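Local coordinates for protein putative solute-binding component of ABC transporter (Clostridium phytofermentans, PDB 4YS6) that binds beta-D-glucopyranose between its two lobes and probably delivers carbohydrate to the membrane components of an ABC transporter, at residues Asn76-Gln79 against Thr80-Gln84; Val120-Asp124 against Arg125-Asn129; Pro192-Gly196 against Gly197-Val201. One frame throughout, in Å; residues are numbered along the deposited sequence.

Contact 1 of 3, residues Asn76-Gln79 against Thr80-Gln84; sequences NDVQ and TQVSQ. With NA (sodium ion), chain G.
D77 meets T80 and Q81 where helix 78-90 begins, and the close packing here is that of a helical first turn. D77 O accepts Q81 N in the carbonyl plane at 3.1 Å (N-H...O angle 156°), while T80 N makes a weak bond to the same oxygen. One step on, V82 N bonds to V78 O at 3.0 Å, and S83 N bonds to Q79 O. Two valines suit the flank of this turn, since they are compact and apolar: V82 CG2 lies 3.4 Å from V78 O and 4.4 Å from V78 CG1. Q81 is buried, its OE1 accepting I101 N and its NE2 donating to A99 O.

The solvent side is looser. Q79 bends at its second torsion (chi2 55°), which turns its amide forward along the helix until OE1 stands 3.5 Å from S83 OG and 4.0 Å from V82 CG1, so a polar chain skirts an apolar methyl group. D77 holds the N-cap position, yet its carboxylate makes no capping bond. OD1 instead binds a sodium ion at 2.5 Å, together with S75 O and three waters, and OD2 accepts a bond from one of those waters.

This is the start of a beta-alpha-beta crossover helix, joining strands 68-73 and 95-98 in the Rossmann-like lobe of a periplasmic binding protein, with a surface sodium site at its N-terminus.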
loop_
_atom_site.group_PDB
_atom_site.type_symbol
_atom_site.label_atom_id
_atom_site.label_comp_id
_atom_site.label_asym_id
_atom_site.label_seq_id
_atom_site.Cartn_x
_atom_site.Cartn_y
_atom_site.Cartn_z
ATOM N N ASN A 76 14.194 3.539 1.677
ATOM C CA ASN A 76 13.601 2.761 2.778
ATOM C C ASN A 76 14.479 2.713 4.031
ATOM O O ASN A 76 14.370 1.798 4.865
ATOM C CB ASN A 76 13.263 1.330 2.301
ATOM C CG ASN A 76 11.773 1.095 2.149
ATOM O OD1 ASN A 76 10.975 2.029 2.174
ATOM N ND2 ASN A 76 11.395 -0.168 1.959
ATOM N N ASP A 77 15.328 3.718 4.190
ATOM C CA ASP A 77 16.172 3.861 5.372
ATOM C C ASP A 77 15.620 4.986 6.255
ATOM O O ASP A 77 15.611 6.148 5.845
ATOM C CB ASP A 77 17.613 4.143 4.943
ATOM C CG ASP A 77 18.298 2.921 4.355
ATOM O OD1 ASP A 77 17.822 1.801 4.611
ATOM O OD2 ASP A 77 19.318 3.072 3.644
ATOM N N VAL A 78 15.142 4.640 7.452
ATOM C CA VAL A 78 14.466 5.603 8.321
ATOM C C VAL A 78 15.336 6.810 8.668
ATOM O O VAL A 78 14.859 7.950 8.622
ATOM C CB VAL A 78 13.975 4.915 9.608
ATOM C CG1 VAL A 78 13.462 5.931 10.642
ATOM C CG2 VAL A 78 12.885 3.932 9.264
ATOM N N GLN A 79 16.605 6.599 9.004
ATOM C CA GLN A 79 17.437 7.731 9.404
ATOM C C GLN A 79 17.687 8.665 8.219
ATOM O O GLN A 79 17.840 9.885 8.392
ATOM C CB GLN A 79 18.756 7.251 10.010
ATOM C CG GLN A 79 19.627 8.377 10.499
ATOM C CD GLN A 79 18.906 9.264 11.489
ATOM O OE1 GLN A 79 18.927 10.493 11.375
ATOM N NE2 GLN A 79 18.248 8.645 12.458
ATOM N N THR A 80 17.696 8.108 7.012
ATOM C CA THR A 80 17.854 8.933 5.822
ATOM C C THR A 80 16.630 9.816 5.659
ATOM O O THR A 80 16.757 10.996 5.343
ATOM C CB THR A 80 18.082 8.082 4.559
ATOM O OG1 THR A 80 19.379 7.476 4.658
ATOM C CG2 THR A 80 18.025 8.959 3.293
ATOM N N GLN A 81 15.445 9.255 5.869
ATOM C CA GLN A 81 14.244 10.055 5.733
ATOM C C GLN A 81 14.200 11.152 6.786
ATOM O O GLN A 81 13.822 12.286 6.486
ATOM C CB GLN A 81 13.000 9.186 5.812
ATOM C CG GLN A 81 11.740 10.017 5.640
ATOM C CD GLN A 81 10.548 9.145 5.335
ATOM O OE1 GLN A 81 10.099 8.364 6.176
ATOM N NE2 GLN A 81 10.050 9.254 4.122
ATOM N N VAL A 82 14.597 10.835 8.016
ATOM C CA VAL A 82 14.680 11.850 9.050
ATOM C C VAL A 82 15.635 12.991 8.656
ATOM O O VAL A 82 15.294 14.175 8.788
ATOM C CB VAL A 82 15.130 11.238 10.396
ATOM C CG1 VAL A 82 15.430 12.335 11.405
ATOM C CG2 VAL A 82 14.055 10.290 10.915
ATOM N N SER A 83 16.822 12.644 8.165
ATOM C CA SER A 83 17.784 13.658 7.757
ATOM C C SER A 83 17.276 14.469 6.568
ATOM O O SER A 83 17.516 15.678 6.496
ATOM C CB SER A 83 19.118 13.006 7.429
ATOM O OG SER A 83 19.644 12.431 8.600
ATOM N N GLN A 84 16.561 13.826 5.651
ATOM C CA GLN A 84 16.013 14.546 4.508
ATOM C C GLN A 84 14.987 15.571 4.946
ATOM O O GLN A 84 15.004 16.696 4.470
ATOM C CB GLN A 84 15.409 13.583 3.496
ATOM C CG GLN A 84 16.482 12.787 2.787
ATOM C CD GLN A 84 15.934 11.741 1.849
ATOM O OE1 GLN A 84 14.803 11.269 2.001
ATOM N NE2 GLN A 84 16.760 11.346 0.876
HETATM NA NA NA G . 17.221 0.496 2.607
HETATM O O HOH W 1 16.156 -0.782 3.982
HETATM O O HOH W 2 19.436 1.328 1.694
HETATM O O HOH W 3 17.292 0.496 0.242
#

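Contact 2 of 3, residues Val120-Asp124 against Arg125-Asn129. With BGC (beta-D-glucopyranose), chain D.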
loop_
_atom_site.group_PDB
_atom_site.type_symbol
_atom_site.label_atom_id
_atom_site.label_comp_id
_atom_site.label_asym_id
_atom_site.label_seq_id
_atom_site.Cartn_x
_atom_site.Cartn_y
_atom_site.Cartn_z
ATOM N N VAL A 120 2.061 19.694 8.181
ATOM C CA VAL A 120 2.465 18.361 7.755
ATOM C C VAL A 120 1.285 17.585 7.209
ATOM O O VAL A 120 0.277 17.381 7.894
ATOM C CB VAL A 120 3.094 17.569 8.925
ATOM C CG1 VAL A 120 3.348 16.128 8.535
ATOM C CG2 VAL A 120 4.379 18.256 9.374
ATOM N N ILE A 121 1.426 17.136 5.972
ATOM C CA ILE A 121 0.428 16.261 5.367
ATOM C C ILE A 121 1.034 14.869 5.314
ATOM O O ILE A 121 2.106 14.664 4.742
ATOM C CB ILE A 121 0.014 16.747 3.949
ATOM C CG1 ILE A 121 -0.617 18.140 4.018
ATOM C CG2 ILE A 121 -0.954 15.781 3.323
ATOM C CD1 ILE A 121 -0.874 18.764 2.679
ATOM N N ALA A 122 0.362 13.919 5.947
ATOM C CA ALA A 122 0.738 12.503 5.836
ATOM C C ALA A 122 0.231 12.005 4.502
ATOM O O ALA A 122 -0.970 12.078 4.226
ATOM C CB ALA A 122 0.146 11.700 6.938
ATOM N N TYR A 123 1.148 11.507 3.679
ATOM C CA TYR A 123 0.858 11.059 2.336
ATOM C C TYR A 123 0.784 9.541 2.313
ATOM O O TYR A 123 1.791 8.878 2.549
ATOM C CB TYR A 123 1.954 11.530 1.356
ATOM C CG TYR A 123 1.649 11.230 -0.090
ATOM C CD1 TYR A 123 1.894 9.980 -0.631
ATOM C CD2 TYR A 123 1.116 12.205 -0.908
ATOM C CE1 TYR A 123 1.586 9.701 -1.960
ATOM C CE2 TYR A 123 0.805 11.953 -2.220
ATOM C CZ TYR A 123 1.037 10.715 -2.749
ATOM O OH TYR A 123 0.727 10.490 -4.068
ATOM N N ASP A 124 -0.418 9.036 2.025
ATOM C CA ASP A 124 -0.762 7.623 1.857
ATOM C C ASP A 124 -0.697 6.791 3.130
ATOM O O ASP A 124 -1.655 6.045 3.414
ATOM C CB ASP A 124 0.087 6.950 0.797
ATOM C CG ASP A 124 -0.502 5.622 0.392
ATOM O OD1 ASP A 124 -1.400 5.590 -0.492
ATOM O OD2 ASP A 124 -0.143 4.615 1.030
ATOM N N ARG A 125 0.410 6.905 3.860
ATOM C CA ARG A 125 0.610 6.240 5.146
ATOM C C ARG A 125 0.426 7.211 6.290
ATOM O O ARG A 125 0.903 8.336 6.229
ATOM C CB ARG A 125 2.015 5.657 5.226
ATOM C CG ARG A 125 2.286 4.648 4.110
ATOM C CD ARG A 125 3.766 4.357 4.026
ATOM N NE ARG A 125 4.043 3.247 3.099
ATOM C CZ ARG A 125 5.260 2.760 2.856
ATOM N NH1 ARG A 125 6.323 3.293 3.422
ATOM N NH2 ARG A 125 5.417 1.730 2.038
ATOM N N LEU A 126 -0.247 6.789 7.344
ATOM C CA LEU A 126 -0.488 7.691 8.450
ATOM C C LEU A 126 0.761 7.804 9.361
ATOM O O LEU A 126 1.420 6.814 9.674
ATOM C CB LEU A 126 -1.719 7.231 9.220
ATOM C CG LEU A 126 -2.221 8.156 10.325
ATOM C CD1 LEU A 126 -2.596 9.525 9.800
ATOM C CD2 LEU A 126 -3.384 7.508 11.080
ATOM N N ILE A 127 1.071 9.031 9.763
ATOM C CA ILE A 127 2.158 9.319 10.705
ATOM C C ILE A 127 1.590 9.223 12.110
ATOM O O ILE A 127 0.562 9.837 12.397
ATOM C CB ILE A 127 2.758 10.707 10.432
ATOM C CG1 ILE A 127 3.493 10.688 9.087
ATOM C CG2 ILE A 127 3.690 11.144 11.558
ATOM C CD1 ILE A 127 3.832 12.056 8.550
HETATM N N MSE A 128 2.227 8.404 12.950
HETATM C CA MSE A 128 1.670 7.957 14.225
HETATM C C MSE A 128 2.293 8.653 15.438
HETATM O O MSE A 128 3.465 9.048 15.409
HETATM C CB MSE A 128 1.860 6.426 14.382
HETATM C CG MSE A 128 1.443 5.567 13.238
HETATM SE SE MSE A 128 -0.427 5.810 12.755
HETATM C CE MSE A 128 -1.222 4.879 14.285
ATOM N N ASN A 129 1.522 8.752 16.520
ATOM C CA ASN A 129 2.007 9.276 17.792
ATOM C C ASN A 129 2.690 10.614 17.681
ATOM O O ASN A 129 3.732 10.839 18.303
ATOM C CB ASN A 129 2.978 8.298 18.440
ATOM C CG ASN A 129 2.299 7.075 18.951
ATOM O OD1 ASN A 129 1.092 7.083 19.193
ATOM N ND2 ASN A 129 3.070 6.012 19.154
HETATM C C2 BGC D . 0.790 1.501 0.160
HETATM C C3 BGC D . 0.716 0.432 -0.882
HETATM C C4 BGC D . 2.042 -0.064 -1.281
HETATM C C5 BGC D . 2.881 -0.469 -0.109
HETATM C C6 BGC D . 4.321 -0.780 -0.458
HETATM C C1 BGC D . 1.526 0.956 1.400
HETATM O O1 BGC D . 1.649 1.836 2.334
HETATM O O2 BGC D . -0.520 1.906 0.536
HETATM O O3 BGC D . -0.002 1.018 -2.033
HETATM O O4 BGC D . 1.937 -1.247 -2.112
HETATM O O5 BGC D . 2.887 0.643 0.837
HETATM O O6 BGC D . 4.886 0.208 -1.306
#
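A tight turn at the C-terminal end of strand 119-123, buried beside the sugar, brings Y123 and R125 together and folds the following loop back over A122 and V120. R125 N bonds to Y123 O at 2.7 Å, approaching from above the carbonyl plane almost at right angles to the C=O bond (94°). With D124 at positive phi between them, this is a classic gamma turn. Beyond it the loop packs by apolar contact: I127 CD1 rests 4.0 Å from A122 CB and 4.1 Å from V120 CG1, with the valine and isoleucine side chains crossing at about a right angle. Alanine is small enough for the loop backbone to pass close by, its CB 3.5 Å from R125 O. I127 N is buried there without a polar partner.

The turn sends two charged side chains to the glucose. R125 runs extended from CG to NE and presents a guanidinium edge: NE donates to O1 at 2.9 Å, and NH2 donates to the ring oxygen O5 at 3.0 Å in a nearly straight bond (173°). D124 OD2 accepts the O2 hydroxyl at 2.8 Å. R50, itself a glucose ligand, pairs with D124 OD1, and S100 O accepts a bond from R125 NH1, so both side chains have a second anchor.

Acidic and basic groups that grip hydroxyls and ring oxygen from a strand-end loop are characteristic of the sugar-binding cleft of periplasmic binding proteins.

Contact 3 of 3, residues Pro192-Gly196 against Gly197-Val201; sequences PYVDG and GVLVV
Y193 and V194, in the last turn of helix 177-195, both meet L199 just beyond it, the tyrosine through its CB and the valine through CG2. The leucine's CG stands anti to its carbonyl carbon (chi1 -61°), and this brings CD1 to 3.8 Å from Y193 CB and close to V194 CG2. V194 and L199 cross at about a right angle, with CG2 of the valine 3.9 Å from L199 CB. The tyrosine ring swings away and turns an edge to V198 CB; the far hydroxyl bonds weakly to K153.

Backbone bonds set these side chains in place. Y193 O accepts both V198 N at 2.9 Å and L199 N at 3.0 Å, the second bond being almost straight (176°), and G197 N returns to V194 O. Glycine suits position 197 because it readily adopts the positive phi (77°) of this Schellman motif. V194 CA approaches L199 O in a CH...O contact.

The chemistry thus divides by place: the Y193 and V194 carbonyls accept backbone N-H groups of the reversing chain, with a water also at V194 O, while the CB of Y193 and the aliphatic side chains of V194 and L199 join helix 177-195 to strand 199-200 within one beta-alpha-beta unit.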
loop_
_atom_site.group_PDB
_atom_site.type_symbol
_atom_site.label_atom_id
_atom_site.label_comp_id
_atom_site.label_asym_id
_atom_site.label_seq_id
_atom_site.Cartn_x
_atom_site.Cartn_y
_atom_site.Cartn_z
ATOM N N PRO A 192 -13.808 -15.452 9.796
ATOM C CA PRO A 192 -14.874 -16.378 10.189
ATOM C C PRO A 192 -14.750 -17.770 9.559
ATOM O O PRO A 192 -15.146 -18.751 10.171
ATOM C CB PRO A 192 -16.134 -15.672 9.697
ATOM C CG PRO A 192 -15.789 -14.238 9.745
ATOM C CD PRO A 192 -14.370 -14.173 9.306
ATOM N N TYR A 193 -14.210 -17.835 8.348
ATOM C CA TYR A 193 -14.029 -19.098 7.644
ATOM C C TYR A 193 -12.769 -19.827 8.081
ATOM O O TYR A 193 -12.691 -21.033 7.971
ATOM C CB TYR A 193 -13.998 -18.845 6.145
ATOM C CG TYR A 193 -15.296 -18.268 5.700
ATOM C CD1 TYR A 193 -16.387 -19.075 5.478
ATOM C CD2 TYR A 193 -15.438 -16.893 5.538
ATOM C CE1 TYR A 193 -17.610 -18.526 5.101
ATOM C CE2 TYR A 193 -16.637 -16.342 5.170
ATOM C CZ TYR A 193 -17.715 -17.168 4.935
ATOM O OH TYR A 193 -18.921 -16.618 4.565
ATOM N N VAL A 194 -11.764 -19.088 8.533
ATOM C CA VAL A 194 -10.618 -19.734 9.150
ATOM C C VAL A 194 -11.081 -20.321 10.479
ATOM O O VAL A 194 -10.797 -21.476 10.788
ATOM C CB VAL A 194 -9.455 -18.767 9.372
ATOM C CG1 VAL A 194 -8.294 -19.508 9.994
ATOM C CG2 VAL A 194 -9.038 -18.132 8.065
ATOM N N ASP A 195 -11.817 -19.529 11.256
ATOM C CA ASP A 195 -12.355 -20.009 12.540
ATOM C C ASP A 195 -13.269 -21.226 12.369
ATOM O O ASP A 195 -13.325 -22.109 13.231
ATOM C CB ASP A 195 -13.140 -18.899 13.250
ATOM C CG ASP A 195 -12.277 -17.694 13.616
ATOM O OD1 ASP A 195 -11.036 -17.835 13.667
ATOM O OD2 ASP A 195 -12.853 -16.603 13.880
ATOM N N GLY A 196 -14.014 -21.252 11.274
ATOM C CA GLY A 196 -14.921 -22.346 10.992
ATOM C C GLY A 196 -14.276 -23.568 10.363
ATOM O O GLY A 196 -14.961 -24.554 10.102
ATOM N N GLY A 197 -12.973 -23.513 10.119
ATOM C CA GLY A 197 -12.260 -24.651 9.560
ATOM C C GLY A 197 -12.469 -24.835 8.065
ATOM O O GLY A 197 -12.071 -25.844 7.494
ATOM N N VAL A 198 -13.088 -23.855 7.420
ATOM C CA VAL A 198 -13.335 -23.928 5.987
ATOM C C VAL A 198 -12.055 -23.532 5.246
ATOM O O VAL A 198 -11.750 -24.072 4.184
ATOM C CB VAL A 198 -14.486 -23.008 5.567
ATOM C CG1 VAL A 198 -14.652 -23.017 4.080
ATOM C CG2 VAL A 198 -15.787 -23.417 6.258
ATOM N N LEU A 199 -11.347 -22.551 5.802
ATOM C CA LEU A 199 -9.997 -22.170 5.369
ATOM C C LEU A 199 -8.971 -22.688 6.368
ATOM O O LEU A 199 -9.120 -22.514 7.583
ATOM C CB LEU A 199 -9.859 -20.663 5.262
ATOM C CG LEU A 199 -10.797 -20.018 4.266
ATOM C CD1 LEU A 199 -10.678 -18.503 4.404
ATOM C CD2 LEU A 199 -10.441 -20.452 2.862
ATOM N N VAL A 200 -7.945 -23.336 5.837
ATOM C CA VAL A 200 -6.873 -23.910 6.630
ATOM C C VAL A 200 -5.574 -23.264 6.228
ATOM O O VAL A 200 -5.213 -23.265 5.053
ATOM C CB VAL A 200 -6.764 -25.406 6.414
ATOM C CG1 VAL A 200 -5.471 -25.950 7.030
ATOM C CG2 VAL A 200 -7.987 -26.100 6.999
ATOM N N VAL A 201 -4.854 -22.727 7.199
ATOM C CA VAL A 201 -3.556 -22.126 6.900
ATOM C C VAL A 201 -2.508 -23.132 7.343
ATOM O O VAL A 201 -2.233 -23.262 8.543
ATOM C CB VAL A 201 -3.389 -20.765 7.599
ATOM C CG1 VAL A 201 -2.022 -20.182 7.312
ATOM C CG2 VAL A 201 -4.466 -19.791 7.133
HETATM O O HOH W 4 -8.644 -23.267 9.958
#

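In contact 2 every touching residue is buried, and it lies at the ligand, whereas contacts 1 and 3 lie at the surface on opposite sides of the chain's centre, about 41 Å apart between centres. Contacts 1 and 2 belong to the same lobe: strand 119-123 of contact 2 belongs to the seven-stranded sheet, and helix 78-90 of contact 1 links two other strands of that sheet. Contact 3 sits in the other lobe, on the edge strand of the four-stranded sheet. Contact 1 starts a helix whose N-cap aspartate turns its carboxylate to a sodium ion instead of capping, whereas contact 3 ends one in a Schellman motif. Charged side chains serve sugar recognition in 120-129.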